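Local structure of ATP grasp ligase (Microcystis aeruginosa MRC, 5IG9) at residues K28-D33 with G53-G58. The protein probably acts as an ATP-grasp ligase that joins an amine to a carboxylate at the expense of ATP, perhaps with ribosomal S6-glutamic acid ligase-like activity. Sequence-based numbering, arbitrary orientation.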
loop_
_atom_site.group_PDB
_atom_site.type_symbol
_atom_site.label_atom_id
_atom_site.label_comp_id
_atom_site.label_asym_id
_atom_site.label_seq_id
_atom_site.Cartn_x
_atom_site.Cartn_y
_atom_site.Cartn_z
ATOM N N LYS A 28 17.771 -14.388 19.680
ATOM C CA LYS A 28 18.161 -14.821 18.347
ATOM C C LYS A 28 17.386 -14.043 17.291
ATOM O O LYS A 28 16.357 -13.424 17.575
ATOM C CB LYS A 28 17.939 -16.331 18.156
ATOM C CG LYS A 28 16.568 -16.838 18.582
ATOM C CD LYS A 28 16.554 -17.277 20.042
ATOM C CE LYS A 28 15.197 -17.836 20.438
ATOM N NZ LYS A 28 15.148 -18.236 21.872
ATOM N N ALA A 29 17.897 -14.082 16.060
ATOM C CA ALA A 29 17.296 -13.339 14.960
ATOM C C ALA A 29 17.461 -14.110 13.660
ATOM O O ALA A 29 18.538 -14.647 13.384
ATOM C CB ALA A 29 17.922 -11.947 14.827
ATOM N N PHE A 30 16.396 -14.147 12.864
ATOM C CA PHE A 30 16.394 -14.782 11.553
ATOM C C PHE A 30 16.304 -13.707 10.481
ATOM O O PHE A 30 15.434 -12.832 10.548
ATOM C CB PHE A 30 15.226 -15.766 11.422
ATOM C CG PHE A 30 15.159 -16.465 10.088
ATOM C CD1 PHE A 30 15.831 -17.659 9.882
ATOM C CD2 PHE A 30 14.412 -15.937 9.046
ATOM C CE1 PHE A 30 15.769 -18.307 8.660
ATOM C CE2 PHE A 30 14.347 -16.580 7.821
ATOM C CZ PHE A 30 15.025 -17.766 7.628
ATOM N N ARG A 31 17.197 -13.776 9.495
ATOM C CA ARG A 31 17.217 -12.835 8.381
ATOM C C ARG A 31 16.445 -13.421 7.204
ATOM O O ARG A 31 16.791 -14.497 6.705
ATOM C CB ARG A 31 18.651 -12.509 7.964
ATOM C CG ARG A 31 18.742 -11.763 6.641
ATOM C CD ARG A 31 20.116 -11.161 6.425
ATOM N NE ARG A 31 20.197 -10.463 5.149
ATOM C CZ ARG A 31 21.164 -9.613 4.826
ATOM N NH1 ARG A 31 22.130 -9.351 5.693
ATOM N NH2 ARG A 31 21.161 -9.017 3.641
ATOM N N PHE A 32 15.423 -12.704 6.750
ATOM C CA PHE A 32 14.569 -13.140 5.648
ATOM C C PHE A 32 14.783 -12.194 4.470
ATOM O O PHE A 32 14.274 -11.071 4.467
ATOM C CB PHE A 32 13.106 -13.170 6.083
ATOM C CG PHE A 32 12.141 -13.488 4.971
ATOM C CD1 PHE A 32 12.406 -14.509 4.072
ATOM C CD2 PHE A 32 10.954 -12.784 4.844
ATOM C CE1 PHE A 32 11.514 -14.809 3.053
ATOM C CE2 PHE A 32 10.059 -13.081 3.829
ATOM C CZ PHE A 32 10.339 -14.094 2.933
ATOM N N ASP A 33 15.532 -12.653 3.468
ATOM C CA ASP A 33 15.793 -11.854 2.272
ATOM C C ASP A 33 14.604 -11.993 1.333
ATOM O O ASP A 33 14.407 -13.037 0.705
ATOM C CB ASP A 33 17.093 -12.287 1.603
ATOM C CG ASP A 33 18.313 -11.989 2.456
ATOM O OD1 ASP A 33 18.269 -11.019 3.243
ATOM O OD2 ASP A 33 19.316 -12.725 2.343
ATOM N N GLY A 53 3.499 -22.506 10.207
ATOM C CA GLY A 53 4.176 -21.768 9.159
ATOM C C GLY A 53 5.676 -21.774 9.379
ATOM O O GLY A 53 6.169 -21.738 10.512
ATOM N N ILE A 54 6.419 -21.826 8.281
ATOM C CA ILE A 54 7.850 -22.092 8.355
ATOM C C ILE A 54 8.537 -21.444 7.161
ATOM O O ILE A 54 8.062 -21.530 6.023
ATOM C CB ILE A 54 8.117 -23.612 8.419
ATOM C CG1 ILE A 54 9.607 -23.906 8.503
ATOM C CG2 ILE A 54 7.477 -24.330 7.241
ATOM C CD1 ILE A 54 9.892 -25.344 8.804
ATOM N N ILE A 55 9.662 -20.793 7.436
ATOM C CA ILE A 55 10.521 -20.202 6.418
ATOM C C ILE A 55 11.821 -20.989 6.402
ATOM O O ILE A 55 12.476 -21.134 7.443
ATOM C CB ILE A 55 10.796 -18.716 6.700
ATOM C CG1 ILE A 55 9.492 -17.980 7.005
ATOM C CG2 ILE A 55 11.523 -18.079 5.530
ATOM C CD1 ILE A 55 9.689 -16.527 7.341
ATOM N N THR A 56 12.196 -21.497 5.232
ATOM C CA THR A 56 13.396 -22.308 5.081
ATOM C C THR A 56 14.369 -21.613 4.140
ATOM O O THR A 56 14.011 -21.299 3.000
ATOM C CB THR A 56 13.057 -23.703 4.548
ATOM O OG1 THR A 56 12.120 -24.348 5.423
ATOM C CG2 THR A 56 14.313 -24.550 4.443
ATOM N N ASP A 57 15.595 -21.382 4.613
ATOM C CA ASP A 57 16.677 -20.805 3.811
ATOM C C ASP A 57 17.902 -21.703 3.959
ATOM O O ASP A 57 18.704 -21.515 4.881
ATOM C CB ASP A 57 16.985 -19.372 4.248
ATOM C CG ASP A 57 17.893 -18.635 3.272
ATOM O OD1 ASP A 57 18.459 -19.279 2.363
ATOM O OD2 ASP A 57 18.045 -17.405 3.421
ATOM N N GLY A 58 18.052 -22.664 3.048
ATOM C CA GLY A 58 19.161 -23.600 3.101
ATOM C C GLY A 58 19.175 -24.384 4.397
ATOM O O GLY A 58 18.189 -25.040 4.747
#
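Ile55 reaches across to Phe30 and Phe32 with a single methyl, CG2, which bridges the two rings by touching CE2 and CZ of Phe30 and CD1 and CE1 of Phe32. Phe30 CE2 lies 3.9 Å from Ile55 CG2, and Phe32 CD1 lies 4.0 Å from Ile55 CG2. The side chain of Ile55 runs obliquely to that of Phe30 and at about a right angle to that of Phe32. Its methyl is placed there by the first torsion, which turns CG2 anti to the backbone N (CG1 at chi1 -49°). Two residues on, and so on the same face of the strand as Ile55, Asp57 adds the aliphatic part of its side chain: its CB comes to 4.2 Å from Phe30 CZ.

No hydrogen bond joins segments 28-33 and 53-58. Strand 29-33 is an edge strand of the parallel sheet, bonded through its backbone to strand 3-7, whereas 54-57 is the middle strand of a small antiparallel sheet; the two cross at 77°, their axes 8.9 Å apart. Leu4, Val41, Val43 and Leu62 extend the apolar layer around the three large side chains.

At the polar end, Arg31 NE donates an almost straight bond (177°) to the syn lone pair of Asp33 OD1, 2.8 Å away and in the guanidinium plane, while Arg31 NH2 bonds to the carbonyl of Phe8. The carboxylates of Asp33 and Asp57 approach to 5.0 Å between their OD2 atoms, and Arg36 makes salt bridges to both. Within the pre-ATP-grasp domain, then, the two strands touch each other through carbon atoms, with Arg36 linking their acids at one end, where its cation probably offsets the repulsion between the two carboxylates beside that apolar seam.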